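Coat protein (Leviviridae sp., PDB 6YFR) probably forms the protein shell of a single-stranded RNA bacteriophage, many copies assembling into a virus-like particle that in the phage would enclose the genome. Local coordinates at residues Leu31-Gln37 with Lys51-Tyr57. Residues are numbered along the deposited sequence; the frame is centred on the assembly and turned at random.
Sequences LVPQVVQ and KISVYYY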
ATOM      1  N   LEU A  31       8.734 -69.366 -17.835  1.00 49.08           N
ATOM      2  CA  LEU A  31       7.599 -69.360 -18.746  1.00 49.09           C
ATOM      3  C   LEU A  31       6.953 -70.735 -18.879  1.00 52.80           C
ATOM      4  O   LEU A  31       6.267 -71.002 -19.873  1.00 57.94           O
ATOM      5  CB  LEU A  31       8.034 -68.837 -20.114  1.00 38.71           C
ATOM      6  CG  LEU A  31       8.476 -67.375 -20.099  1.00 40.68           C
ATOM      7  CD1 LEU A  31       9.142 -66.997 -21.408  1.00 43.52           C
ATOM      8  CD2 LEU A  31       7.285 -66.474 -19.823  1.00 32.42           C
ATOM      9  N   VAL A  32       7.159 -71.611 -17.903  1.00 37.25           N
ATOM     10  CA  VAL A  32       6.487 -72.915 -17.921  1.00 46.05           C
ATOM     11  C   VAL A  32       4.985 -72.702 -17.752  1.00 36.71           C
ATOM     12  O   VAL A  32       4.569 -71.966 -16.840  1.00 58.29           O
ATOM     13  CB  VAL A  32       7.046 -73.822 -16.820  1.00 31.73           C
ATOM     14  CG1 VAL A  32       6.087 -74.961 -16.528  1.00 62.80           C
ATOM     15  CG2 VAL A  32       8.404 -74.375 -17.229  1.00 61.65           C
ATOM     16  N   PRO A  33       4.147 -73.294 -18.601  1.00 39.96           N
ATOM     17  CA  PRO A  33       2.696 -73.141 -18.432  1.00 39.32           C
ATOM     18  C   PRO A  33       2.255 -73.628 -17.063  1.00 42.74           C
ATOM     19  O   PRO A  33       2.757 -74.631 -16.550  1.00 37.53           O
ATOM     20  CB  PRO A  33       2.115 -74.010 -19.553  1.00 44.72           C
ATOM     21  CG  PRO A  33       3.207 -74.111 -20.566  1.00 39.06           C
ATOM     22  CD  PRO A  33       4.488 -74.094 -19.788  1.00 39.80           C
ATOM     23  N   GLN A  34       1.304 -72.907 -16.469  1.00 39.46           N
ATOM     24  CA  GLN A  34       0.884 -73.175 -15.103  1.00 28.34           C
ATOM     25  C   GLN A  34      -0.630 -73.283 -14.999  1.00 44.06           C
ATOM     26  O   GLN A  34      -1.375 -72.688 -15.786  1.00 45.71           O
ATOM     27  CB  GLN A  34       1.372 -72.084 -14.143  1.00 30.12           C
ATOM     28  CG  GLN A  34       2.840 -72.176 -13.786  1.00 55.75           C
ATOM     29  CD  GLN A  34       3.204 -71.268 -12.630  1.00 48.86           C
ATOM     30  OE1 GLN A  34       2.528 -70.270 -12.375  1.00 53.46           O
ATOM     31  NE2 GLN A  34       4.269 -71.614 -11.916  1.00 67.89           N
ATOM     32  N   VAL A  35      -1.070 -74.054 -14.006  1.00 31.05           N
ATOM     33  CA  VAL A  35      -2.464 -74.098 -13.579  1.00 32.74           C
ATOM     34  C   VAL A  35      -2.503 -73.730 -12.101  1.00 40.84           C
ATOM     35  O   VAL A  35      -1.797 -74.333 -11.288  1.00 49.09           O
ATOM     36  CB  VAL A  35      -3.097 -75.482 -13.810  1.00 35.75           C
ATOM     37  CG1 VAL A  35      -4.586 -75.434 -13.505  1.00 30.56           C
ATOM     38  CG2 VAL A  35      -2.854 -75.954 -15.234  1.00 24.56           C
ATOM     39  N   VAL A  36      -3.321 -72.744 -11.754  1.00 39.42           N
ATOM     40  CA  VAL A  36      -3.377 -72.205 -10.401  1.00 33.20           C
ATOM     41  C   VAL A  36      -4.807 -72.327  -9.896  1.00 30.82           C
ATOM     42  O   VAL A  36      -5.739 -71.830 -10.539  1.00 64.06           O
ATOM     43  CB  VAL A  36      -2.906 -70.744 -10.355  1.00 29.38           C
ATOM     44  CG1 VAL A  36      -2.923 -70.224  -8.928  1.00 26.53           C
ATOM     45  CG2 VAL A  36      -1.520 -70.615 -10.962  1.00 39.21           C
ATOM     46  N   GLN A  37      -4.982 -72.983  -8.754  1.00 26.30           N
ATOM     47  CA  GLN A  37      -6.257 -72.992  -8.049  1.00 39.31           C
ATOM     48  C   GLN A  37      -6.175 -72.051  -6.856  1.00 30.93           C
ATOM     49  O   GLN A  37      -5.219 -72.108  -6.075  1.00 48.90           O
ATOM     50  CB  GLN A  37      -6.642 -74.395  -7.577  1.00 28.08           C
ATOM     51  CG  GLN A  37      -7.956 -74.411  -6.809  1.00 26.66           C
ATOM     52  CD  GLN A  37      -8.277 -75.756  -6.185  1.00 41.75           C
ATOM     53  OE1 GLN A  37      -7.559 -76.739  -6.382  1.00 36.99           O
ATOM     54  NE2 GLN A  37      -9.366 -75.804  -5.422  1.00 32.86           N
ATOM     55  N   LYS A  51     -11.339 -70.413  -7.718  1.00 30.69           N
ATOM     56  CA  LYS A  51     -10.856 -70.046  -9.039  1.00 23.77           C
ATOM     57  C   LYS A  51      -9.881 -71.088  -9.569  1.00 30.54           C
ATOM     58  O   LYS A  51      -9.097 -71.674  -8.816  1.00 39.17           O
ATOM     59  CB  LYS A  51     -10.166 -68.674  -9.016  1.00 36.21           C
ATOM     60  CG  LYS A  51     -11.073 -67.508  -8.653  1.00 45.40           C
ATOM     61  CD  LYS A  51     -10.282 -66.204  -8.627  1.00 35.53           C
ATOM     62  CE  LYS A  51     -11.163 -65.028  -8.236  1.00 67.88           C
ATOM     63  NZ  LYS A  51     -10.400 -63.751  -8.183  1.00 79.47           N
ATOM     64  N   ILE A  52      -9.940 -71.307 -10.881  1.00 28.76           N
ATOM     65  CA  ILE A  52      -8.938 -72.077 -11.610  1.00 23.36           C
ATOM     66  C   ILE A  52      -8.445 -71.217 -12.765  1.00 31.20           C
ATOM     67  O   ILE A  52      -9.248 -70.603 -13.475  1.00 48.36           O
ATOM     68  CB  ILE A  52      -9.492 -73.417 -12.134  1.00 30.99           C
ATOM     69  CG1 ILE A  52     -10.093 -74.252 -11.003  1.00 30.55           C
ATOM     70  CG2 ILE A  52      -8.396 -74.210 -12.835  1.00 24.55           C
ATOM     71  CD1 ILE A  52      -9.070 -75.022 -10.209  1.00 25.58           C
ATOM     72  N   SER A  53      -7.130 -71.178 -12.959  1.00 38.18           N
ATOM     73  CA  SER A  53      -6.523 -70.340 -13.981  1.00 28.39           C
ATOM     74  C   SER A  53      -5.459 -71.133 -14.719  1.00 31.14           C
ATOM     75  O   SER A  53      -4.573 -71.720 -14.094  1.00 43.61           O
ATOM     76  CB  SER A  53      -5.910 -69.080 -13.363  1.00 32.64           C
ATOM     77  OG  SER A  53      -6.895 -68.326 -12.674  1.00 54.75           O
ATOM     78  N   VAL A  54      -5.547 -71.154 -16.042  1.00 35.56           N
ATOM     79  CA  VAL A  54      -4.557 -71.809 -16.885  1.00 28.75           C
ATOM     80  C   VAL A  54      -3.851 -70.722 -17.678  1.00 38.69           C
ATOM     81  O   VAL A  54      -4.481 -70.022 -18.486  1.00 44.87           O
ATOM     82  CB  VAL A  54      -5.196 -72.853 -17.812  1.00 38.07           C
ATOM     83  CG1 VAL A  54      -4.129 -73.505 -18.667  1.00 30.47           C
ATOM     84  CG2 VAL A  54      -5.941 -73.893 -16.994  1.00 29.72           C
ATOM     85  N   TYR A  55      -2.551 -70.568 -17.424  1.00 31.15           N
ATOM     86  CA  TYR A  55      -1.695 -69.634 -18.145  1.00 36.04           C
ATOM     87  C   TYR A  55      -0.755 -70.456 -19.017  1.00 38.04           C
ATOM     88  O   TYR A  55       0.116 -71.165 -18.498  1.00 37.98           O
ATOM     89  CB  TYR A  55      -0.903 -68.753 -17.179  1.00 32.39           C
ATOM     90  CG  TYR A  55      -1.735 -68.062 -16.123  1.00 32.55           C
ATOM     91  CD1 TYR A  55      -2.516 -66.960 -16.437  1.00 43.85           C
ATOM     92  CD2 TYR A  55      -1.722 -68.501 -14.805  1.00 50.03           C
ATOM     93  CE1 TYR A  55      -3.274 -66.320 -15.472  1.00 61.06           C
ATOM     94  CE2 TYR A  55      -2.475 -67.866 -13.831  1.00 41.14           C
ATOM     95  CZ  TYR A  55      -3.249 -66.777 -14.171  1.00 52.37           C
ATOM     96  OH  TYR A  55      -4.001 -66.145 -13.206  1.00 64.71           O
ATOM     97  N   TYR A  56      -0.925 -70.371 -20.338  1.00 31.91           N
ATOM     98  CA  TYR A  56      -0.042 -71.050 -21.282  1.00 32.97           C
ATOM     99  C   TYR A  56       0.745 -69.988 -22.041  1.00 63.07           C
ATOM    100  O   TYR A  56       0.173 -69.226 -22.827  1.00 52.68           O
ATOM    101  CB  TYR A  56      -0.828 -71.938 -22.243  1.00 33.26           C
ATOM    102  CG  TYR A  56       0.041 -72.895 -23.030  1.00 29.34           C
ATOM    103  CD1 TYR A  56       0.256 -74.191 -22.584  1.00 42.84           C
ATOM    104  CD2 TYR A  56       0.648 -72.500 -24.216  1.00 51.33           C
ATOM    105  CE1 TYR A  56       1.052 -75.071 -23.297  1.00 31.90           C
ATOM    106  CE2 TYR A  56       1.445 -73.373 -24.936  1.00 36.05           C
ATOM    107  CZ  TYR A  56       1.644 -74.656 -24.471  1.00 28.68           C
ATOM    108  OH  TYR A  56       2.437 -75.529 -25.184  1.00 47.49           O
ATOM    109  N   TYR A  57       2.051 -69.937 -21.805  1.00 36.84           N
ATOM    110  CA  TYR A  57       2.911 -68.942 -22.431  1.00 32.69           C
ATOM    111  C   TYR A  57       3.427 -69.497 -23.752  1.00 45.04           C
ATOM    112  O   TYR A  57       4.073 -70.552 -23.778  1.00 38.83           O
ATOM    113  CB  TYR A  57       4.059 -68.566 -21.497  1.00 29.56           C
ATOM    114  CG  TYR A  57       3.589 -68.160 -20.119  1.00 33.88           C
ATOM    115  CD1 TYR A  57       3.006 -66.916 -19.901  1.00 31.35           C
ATOM    116  CD2 TYR A  57       3.720 -69.022 -19.037  1.00 31.85           C
ATOM    117  CE1 TYR A  57       2.570 -66.541 -18.641  1.00 35.99           C
ATOM    118  CE2 TYR A  57       3.288 -68.655 -17.772  1.00 54.85           C
ATOM    119  CZ  TYR A  57       2.715 -67.414 -17.580  1.00 31.99           C
ATOM    120  OH  TYR A  57       2.285 -67.047 -16.325  1.00 51.87           O
TER
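Residues 34-37 run antiparallel to 51-57, and two hydrogen-bonded pairs, Q34 with Y55 and V36 with S53, alternate with the non-hydrogen-bonded pairs V35-V54 and Q37-I52. Q34 and Y55 exchange N-H...O bonds in both directions, Q34 N lying 2.9 Å from Y55 O; V36 and S53 do the same, with V36 N 2.8 Å from S53 O. On the face carrying V35, Q37, I52 and V54, V35 CG1 packs against V54 CG2 at 4.0 Å, the two valines rising together from the sheet. I52 sends CG1 anti to its own carbonyl carbon (chi1 -55°), and a chi2 of -82° then turns CD1 toward Q37, where it ends 3.6 Å from Q37 CG, against the aliphatic part of that glutamine. The Q37 amide serves a different partnership: its NE2 hydrogen-bonds E39 OE2 of the same chain and S111 OG of a second subunit, while OE1 accepts from R108 NE of that subunit. This is the hairpin of strands 34-41 and 47-59 in the antiparallel sheet of the phage coat protein, whose fold pairs two subunits so that the helices of one lie across the sheet of the other; F104 and M101 of the second subunit accordingly pack on V35 and I52. On the other face the Y55 ring meets V36 edge-on, its CE2 4.1 Å from V36 CG2. Before the strand begins, P33 lies alongside Y56, with CB 3.6 Å from Y56 CD1. The L31 side chain runs across the Y57 ring: L31 CD2 sits over one face, 4.1 Å from Y57 CG, while V32 O approaches the same ring in its plane, 3.7 Å from Y57 CE2.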